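Long-range contacts in enoyl-CoA hydratase, EchA12_1 (Mycobacterium marinum M, PDB 3QRE), which probably catalyses the hydration of enoyl-CoA thioesters in fatty acid metabolism: residues A[30-35]-A[42-47]; A[123-128]-A[146-151]; A[154-159]-A[223-228]. One frame throughout, in Å; residues are numbered along the deposited sequence.

Interaction 1. Residues A[30-35]-A[42-47]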
# COMPACT_ATOMS: atom_id res chain seq x y z
N ALA A 30 -25.91 13.80 22.50
CA ALA A 30 -24.95 12.72 22.23
C ALA A 30 -23.81 13.20 21.31
O ALA A 30 -22.66 12.82 21.51
CB ALA A 30 -25.65 11.49 21.65
N VAL A 31 -24.14 14.04 20.34
CA VAL A 31 -23.16 14.58 19.40
C VAL A 31 -23.29 16.11 19.34
O VAL A 31 -24.38 16.63 19.08
CB VAL A 31 -23.33 13.95 17.97
CG1 VAL A 31 -22.38 14.57 16.97
CG2 VAL A 31 -23.14 12.45 18.01
N LEU A 32 -22.20 16.83 19.58
CA LEU A 32 -22.19 18.29 19.46
C LEU A 32 -21.83 18.75 18.05
O LEU A 32 -21.02 18.11 17.35
CB LEU A 32 -21.21 18.91 20.46
CG LEU A 32 -21.35 18.46 21.91
CD1 LEU A 32 -20.16 18.96 22.72
CD2 LEU A 32 -22.69 18.94 22.50
N TYR A 33 -22.41 19.88 17.67
CA TYR A 33 -22.19 20.46 16.36
C TYR A 33 -21.78 21.95 16.45
O TYR A 33 -22.47 22.76 17.06
CB TYR A 33 -23.46 20.30 15.53
CG TYR A 33 -23.35 20.83 14.13
CD1 TYR A 33 -23.15 19.96 13.06
CD2 TYR A 33 -23.46 22.21 13.85
CE1 TYR A 33 -23.06 20.42 11.75
CE2 TYR A 33 -23.36 22.69 12.53
CZ TYR A 33 -23.15 21.77 11.48
OH TYR A 33 -23.06 22.17 10.17
N GLU A 34 -20.68 22.30 15.81
CA GLU A 34 -20.19 23.67 15.84
C GLU A 34 -19.57 24.05 14.49
O GLU A 34 -18.81 23.28 13.91
CB GLU A 34 -19.18 23.83 16.97
CG GLU A 34 -18.43 25.14 17.00
CD GLU A 34 -17.32 25.16 18.05
OE1 GLU A 34 -17.36 24.34 19.01
OE2 GLU A 34 -16.40 26.00 17.91
N ALA A 35 -19.91 25.24 14.00
CA ALA A 35 -19.37 25.74 12.74
C ALA A 35 -18.37 26.90 12.95
O ALA A 35 -18.70 27.89 13.61
CB ALA A 35 -20.52 26.17 11.83
N ILE A 42 -17.50 21.20 13.06
CA ILE A 42 -16.86 20.35 14.07
C ILE A 42 -17.92 19.48 14.74
O ILE A 42 -18.87 19.98 15.35
CB ILE A 42 -16.10 21.19 15.13
CG1 ILE A 42 -15.09 22.11 14.44
CG2 ILE A 42 -15.44 20.26 16.18
CD1 ILE A 42 -14.40 23.10 15.38
N ILE A 43 -17.73 18.17 14.60
CA ILE A 43 -18.66 17.18 15.10
C ILE A 43 -17.94 16.42 16.20
O ILE A 43 -16.85 15.86 15.99
CB ILE A 43 -19.14 16.27 13.96
CG1 ILE A 43 -19.83 17.12 12.88
CG2 ILE A 43 -20.03 15.12 14.47
CD1 ILE A 43 -20.44 16.31 11.73
N THR A 44 -18.55 16.43 17.39
CA THR A 44 -17.91 15.93 18.59
C THR A 44 -18.77 14.87 19.26
O THR A 44 -19.91 15.15 19.68
CB THR A 44 -17.61 17.10 19.58
OG1 THR A 44 -16.86 18.12 18.90
CG2 THR A 44 -16.82 16.62 20.83
N PHE A 45 -18.23 13.64 19.35
CA PHE A 45 -18.86 12.60 20.19
C PHE A 45 -18.81 13.05 21.65
O PHE A 45 -17.75 13.39 22.18
CB PHE A 45 -18.18 11.23 20.03
CG PHE A 45 -18.18 10.69 18.62
CD1 PHE A 45 -19.36 10.61 17.88
CD2 PHE A 45 -16.99 10.25 18.04
CE1 PHE A 45 -19.35 10.11 16.60
CE2 PHE A 45 -16.97 9.75 16.75
CZ PHE A 45 -18.16 9.67 16.03
N ASN A 46 -19.98 13.05 22.28
CA ASN A 46 -20.16 13.65 23.60
C ASN A 46 -20.72 12.69 24.64
O ASN A 46 -21.65 13.02 25.37
CB ASN A 46 -21.05 14.91 23.50
CG ASN A 46 -21.09 15.69 24.81
OD1 ASN A 46 -20.08 15.81 25.51
ND2 ASN A 46 -22.26 16.23 25.14
N ARG A 47 -20.15 11.50 24.68
CA ARG A 47 -20.42 10.54 25.75
C ARG A 47 -19.10 10.11 26.35
O ARG A 47 -18.77 8.93 26.35
CB ARG A 47 -21.17 9.33 25.19
CG ARG A 47 -22.58 9.65 24.69
CD ARG A 47 -23.46 10.17 25.85
NE ARG A 47 -24.87 10.17 25.48
CZ ARG A 47 -25.63 11.26 25.39
NH1 ARG A 47 -25.13 12.46 25.67
NH2 ARG A 47 -26.91 11.14 25.03

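Interaction 2. Residues A[123-128]-A[146-151]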
# COMPACT_ATOMS: atom_id res chain seq x y z
N PRO A 123 -21.74 1.25 6.68
CA PRO A 123 -20.51 1.63 7.39
C PRO A 123 -19.68 2.76 6.72
O PRO A 123 -19.07 3.60 7.43
CB PRO A 123 -19.70 0.33 7.38
CG PRO A 123 -20.77 -0.79 7.33
CD PRO A 123 -21.87 -0.22 6.49
N HIS A 124 -19.71 2.79 5.38
CA HIS A 124 -18.83 3.65 4.60
C HIS A 124 -19.54 4.87 3.98
O HIS A 124 -19.06 5.45 3.01
CB HIS A 124 -18.20 2.83 3.47
CG HIS A 124 -19.19 2.37 2.45
ND1 HIS A 124 -20.42 1.86 2.80
CD2 HIS A 124 -19.12 2.33 1.10
CE1 HIS A 124 -21.08 1.52 1.71
NE2 HIS A 124 -20.32 1.80 0.66
N PHE A 125 -20.67 5.26 4.54
CA PHE A 125 -21.45 6.33 3.93
C PHE A 125 -20.69 7.68 3.91
O PHE A 125 -20.88 8.49 3.02
CB PHE A 125 -22.83 6.45 4.61
CG PHE A 125 -22.89 7.50 5.66
CD1 PHE A 125 -23.43 8.76 5.38
CD2 PHE A 125 -22.40 7.24 6.93
CE1 PHE A 125 -23.47 9.76 6.36
CE2 PHE A 125 -22.45 8.21 7.91
CZ PHE A 125 -22.97 9.49 7.62
N VAL A 126 -19.81 7.89 4.89
CA VAL A 126 -18.91 9.06 4.88
C VAL A 126 -18.07 9.19 3.61
O VAL A 126 -17.79 10.32 3.13
CB VAL A 126 -18.07 9.12 6.18
CG1 VAL A 126 -16.87 9.97 6.02
CG2 VAL A 126 -18.93 9.66 7.32
N THR A 127 -17.69 8.05 3.03
CA THR A 127 -16.94 8.05 1.78
C THR A 127 -17.76 8.53 0.60
O THR A 127 -17.21 8.83 -0.44
CB THR A 127 -16.33 6.67 1.42
OG1 THR A 127 -17.34 5.81 0.88
CG2 THR A 127 -15.62 6.00 2.61
N MET A 128 -19.08 8.61 0.74
CA MET A 128 -19.93 8.99 -0.41
C MET A 128 -20.45 10.42 -0.29
O MET A 128 -21.29 10.85 -1.08
CB MET A 128 -21.09 7.99 -0.56
CG MET A 128 -20.58 6.57 -0.84
SD MET A 128 -21.83 5.30 -1.10
CE MET A 128 -22.63 5.12 0.49
N LEU A 146 -12.64 2.45 15.17
CA LEU A 146 -11.60 2.36 14.15
C LEU A 146 -12.22 2.36 12.74
O LEU A 146 -11.76 3.06 11.84
CB LEU A 146 -10.74 1.10 14.38
CG LEU A 146 -9.66 0.88 13.32
CD1 LEU A 146 -8.60 2.00 13.35
CD2 LEU A 146 -9.00 -0.50 13.52
N THR A 147 -13.28 1.58 12.56
CA THR A 147 -13.98 1.59 11.28
C THR A 147 -14.42 2.99 10.87
O THR A 147 -14.12 3.43 9.74
CB THR A 147 -15.13 0.58 11.27
OG1 THR A 147 -14.61 -0.69 11.64
CG2 THR A 147 -15.74 0.47 9.87
N GLN A 148 -15.10 3.72 11.76
CA GLN A 148 -15.52 5.07 11.45
C GLN A 148 -14.37 6.04 11.12
O GLN A 148 -14.51 6.85 10.21
CB GLN A 148 -16.39 5.69 12.55
CG GLN A 148 -17.89 5.59 12.27
CD GLN A 148 -18.39 6.30 10.99
OE1 GLN A 148 -17.65 6.97 10.23
NE2 GLN A 148 -19.67 6.12 10.74
N ALA A 149 -13.27 5.95 11.89
CA ALA A 149 -12.08 6.78 11.65
C ALA A 149 -11.55 6.51 10.27
O ALA A 149 -11.29 7.45 9.53
CB ALA A 149 -10.99 6.52 12.71
N LEU A 150 -11.46 5.22 9.90
CA LEU A 150 -10.87 4.83 8.62
C LEU A 150 -11.75 5.17 7.43
O LEU A 150 -11.24 5.25 6.31
CB LEU A 150 -10.54 3.33 8.61
CG LEU A 150 -9.50 2.82 9.62
CD1 LEU A 150 -9.16 1.37 9.30
CD2 LEU A 150 -8.22 3.68 9.64
N MET A 151 -13.05 5.39 7.67
CA MET A 151 -13.97 5.82 6.59
C MET A 151 -13.78 7.31 6.26
O MET A 151 -14.18 7.80 5.17
CB MET A 151 -15.46 5.53 6.92
CG MET A 151 -15.79 4.06 7.00
SD MET A 151 -15.35 3.12 5.48
CE MET A 151 -15.77 1.47 6.12
O HOH W 1 -18.86 6.20 7.31
O HOH W 2 -14.46 9.65 3.44

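Interaction 3. Residues A[154-159]-A[223-228]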
# COMPACT_ATOMS: atom_id res chain seq x y z
N VAL A 154 -9.25 11.90 5.92
CA VAL A 154 -7.92 12.15 6.48
C VAL A 154 -7.97 12.03 7.99
O VAL A 154 -8.96 12.46 8.62
CB VAL A 154 -7.37 13.55 6.06
CG1 VAL A 154 -5.97 13.75 6.58
CG2 VAL A 154 -7.38 13.71 4.54
N ARG A 155 -6.92 11.43 8.55
CA ARG A 155 -6.82 11.21 10.00
C ARG A 155 -5.57 11.86 10.63
O ARG A 155 -4.43 11.64 10.18
CB ARG A 155 -6.83 9.72 10.31
CG ARG A 155 -8.20 9.01 10.14
CD ARG A 155 -8.02 7.50 9.88
NE ARG A 155 -7.38 7.23 8.58
CZ ARG A 155 -7.97 7.41 7.41
NH1 ARG A 155 -9.24 7.81 7.33
NH2 ARG A 155 -7.30 7.18 6.30
N PHE A 156 -5.79 12.64 11.69
CA PHE A 156 -4.74 13.08 12.59
C PHE A 156 -4.93 12.35 13.90
O PHE A 156 -6.06 12.07 14.30
CB PHE A 156 -4.79 14.58 12.81
CG PHE A 156 -4.39 15.37 11.60
CD1 PHE A 156 -3.06 15.68 11.38
CD2 PHE A 156 -5.35 15.77 10.68
CE1 PHE A 156 -2.68 16.40 10.26
CE2 PHE A 156 -4.98 16.50 9.52
CZ PHE A 156 -3.64 16.81 9.31
N ALA A 157 -3.82 12.03 14.57
CA ALA A 157 -3.92 11.34 15.83
C ALA A 157 -3.03 12.00 16.87
O ALA A 157 -1.93 12.48 16.56
CB ALA A 157 -3.54 9.90 15.66
N ALA A 158 -3.52 12.03 18.11
CA ALA A 158 -2.73 12.46 19.25
C ALA A 158 -1.69 11.40 19.56
O ALA A 158 -1.99 10.20 19.51
CB ALA A 158 -3.63 12.70 20.46
N ALA A 159 -0.47 11.85 19.89
CA ALA A 159 0.59 11.00 20.40
C ALA A 159 0.12 10.12 21.56
O ALA A 159 -0.58 10.59 22.45
CB ALA A 159 1.82 11.87 20.83
N PRO A 223 -6.01 22.18 16.84
CA PRO A 223 -5.50 23.29 16.01
C PRO A 223 -4.98 22.84 14.63
O PRO A 223 -5.29 23.48 13.60
CB PRO A 223 -4.38 23.89 16.88
CG PRO A 223 -4.90 23.71 18.28
CD PRO A 223 -5.66 22.38 18.27
N ARG A 224 -4.24 21.72 14.61
CA ARG A 224 -3.71 21.11 13.39
C ARG A 224 -4.80 20.56 12.45
O ARG A 224 -4.78 20.83 11.24
CB ARG A 224 -2.69 20.03 13.74
CG ARG A 224 -2.04 19.37 12.55
CD ARG A 224 -0.98 20.26 11.85
NE ARG A 224 -0.55 19.62 10.61
CZ ARG A 224 -0.86 20.04 9.39
NH1 ARG A 224 -1.57 21.15 9.21
NH2 ARG A 224 -0.43 19.36 8.32
N ALA A 225 -5.76 19.81 12.99
CA ALA A 225 -6.87 19.30 12.19
C ALA A 225 -7.67 20.45 11.58
O ALA A 225 -8.07 20.38 10.41
CB ALA A 225 -7.78 18.37 13.02
N LEU A 226 -7.89 21.52 12.36
CA LEU A 226 -8.59 22.72 11.86
C LEU A 226 -7.78 23.56 10.88
O LEU A 226 -8.35 24.16 9.98
CB LEU A 226 -9.07 23.62 13.01
CG LEU A 226 -10.07 22.97 13.93
CD1 LEU A 226 -10.16 23.81 15.23
CD2 LEU A 226 -11.43 22.80 13.24
N GLU A 227 -6.47 23.63 11.09
CA GLU A 227 -5.57 24.36 10.19
C GLU A 227 -5.68 23.70 8.81
O GLU A 227 -6.05 24.33 7.82
CB GLU A 227 -4.12 24.30 10.71
CG GLU A 227 -3.06 24.94 9.79
CD GLU A 227 -1.60 24.57 10.18
OE1 GLU A 227 -1.37 23.54 10.85
OE2 GLU A 227 -0.68 25.32 9.79
N TYR A 228 -5.39 22.40 8.79
CA TYR A 228 -5.47 21.56 7.59
C TYR A 228 -6.82 21.68 6.89
O TYR A 228 -6.87 21.86 5.68
CB TYR A 228 -5.14 20.11 7.95
CG TYR A 228 -5.10 19.18 6.76
CD1 TYR A 228 -3.99 19.14 5.93
CD2 TYR A 228 -6.19 18.37 6.46
CE1 TYR A 228 -3.96 18.31 4.84
CE2 TYR A 228 -6.17 17.53 5.38
CZ TYR A 228 -5.06 17.50 4.57
OH TYR A 228 -5.05 16.66 3.48

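Interaction 1. Residues A[30-35]-A[42-47]
A chi1 of 176° turns Val31 CG1 away from the backbone N, and Ile43 CG2 is set the same way; the two methyls meet over one face of a beta hairpin. Strands 31-35 and 40-45 form this antiparallel hairpin at one edge of the main sheet of the crotonase fold. Val31 CG1 lies 3.5 Å from Ile43 CG2. On the same face Val31 CG2 approaches the edge of the Phe45 ring near its plane, with CD1 the nearest ring atom. Tyr33 is also on this face, which helix 56-71 covers.

Backbone bonds fix the register. Leu32 and Thr44 form a hydrogen-bonded pair, with each N donating to the O of the other. Glu34 and Ile42 form a second such pair. There Ile42 N reaches Glu34 O at 2.6 Å with an almost straight N-H...O angle of 173°. Asn46 N adds a further bond to Ala30 O at 2.8 Å. The carbonyl of Thr44 also receives a CA-H...O contact from Val31 CA.

The other face carries Leu32, Glu34, Ile42 and Thr44. Leu32 packs its branch point and methyls against the Asn46 side chain, with Leu32 CD2 3.8 Å from Asn46 ND2. That amide nitrogen is hydrogen-bonded to Asp29 O. Arg47 bends at its second torsion (chi2 -62°) and brings its guanidinium beside the start of the first strand. It also bonds to Gln28 O through NH1 and forms a salt bridge with Asp57 through NE. One face of the guanidinium lies against Ala30, with Arg47 NH1 3.5 Å from Ala30 CA.

Interaction 2. Residues A[123-128]-A[146-151]
Met151 lays its side chain along the backbone of Pro123 and His124, where helix 144-151 meets the loop and 3-10 turn that precede strand 133-137 of the crotonase fold. CG stands beside the Met151 backbone N (chi1 -66°), and the chain bends at chi2. This brings Met151 CG to 3.3 Å from Pro123 O and Met151 SD to 3.5 Å from His124 CB. CE continues past His124 CB toward Pro123 CB. The His124 ring itself leads away, to stack on Phe176.

Thr127 turns OG1 back to His124 O, which also accepts from Thr127 N. That rotation directs CG2 to the helix, with Thr127 CG2 3.4 Å from Met151 O. Val126 points toward the helix and sets CG1 against the same carbonyl oxygen.

Gln148 is bent at chi2 (-60°), which brings its amide back toward the loop. NE2 comes to the edge of the Phe125 ring.

No direct hydrogen bond crosses this buried contact; water does the bridging. One water donates to Met151 O and weakly to Val126 O. A second accepts from Val126 N and donates to Pro123 O, its oxygen 2.6 Å away, and to Gln148 OE1 at 3.3 Å.

Interaction 3. Residues A[154-159]-A[223-228]
Phe156 of strand 154-158 and Tyr228 of helix 221-235 form an edge-to-face aromatic pair. The edge of Phe156 is turned to one face of the Tyr228 ring. The ring centroids are 5.4 Å apart and the planes are inclined at 67°. Phe156 CZ touches Tyr228 CG at 3.8 Å. With chi1 at -176°, Tyr228 swings its ring away from its own backbone N and out from the helix to the strand.

Apolar contacts add to this pair. Val154 sits two residues before Phe156 and points the same way, toward the helix. Val154 CG1 lies 4.0 Å from Tyr228 CE2, and CG2 approaches the hydroxyl end. Ala225 also touches the Phe156 ring, with Ala225 CB 4.3 Å from Phe156 CD2. The helix runs nearly antiparallel to the strand (160°), with a closest approach of 9.3 Å between the two axes. The helix therefore packs on one face of the central sheet of the crotonase fold.

Charged and polar groups add the rest. Arg224 bends at chi2. Arg224 CG lies 3.8 Å from Phe156 CE1, and the ring edge comes over one face of the guanidinium near its rim. Within the helix Arg224 NH1 forms a salt bridge with Glu227 OE1 at 2.9 Å. Arg224 NE forms another with Glu214 at the start of strand 214-216. The Tyr228 hydroxyl bonds to Asp193 of the second subunit.

No hydrogen bond joins strand to helix here. The contact depends on ring and aliphatic packing. The guanidinium of Arg224 itself touches Phe156, but the hydrogen-bonding partners of Arg224 and Tyr228 lie outside strand 154-158. Tyr228 thus links the sheet-helix packing of one subunit to the interface with another.

Along the chain the three contacts come in series, from the N-terminal hairpin of interaction 1 to the sheet-helix packing of interaction 3. Their centres lie about 16 to 17 Å from each other. Interactions 1 and 3 reach the same six-stranded sheet, at its edge strand 31-35 with strand 40-45 and at strand 154-158. They touch where Ile42 CD1 packs 3.7 Å from Leu226 CD2. Interaction 2 lies nearest the centre of the chain. Its helix 144-151 leads directly into strand 154-158, and Ala149 O probably accepts a hydrogen bond from Arg155 NH1. In this crotonase-like domain interaction 1 pairs strands at the sheet edge, interaction 3 packs a helix on the sheet, and interaction 2 joins a helix and a loop beside it.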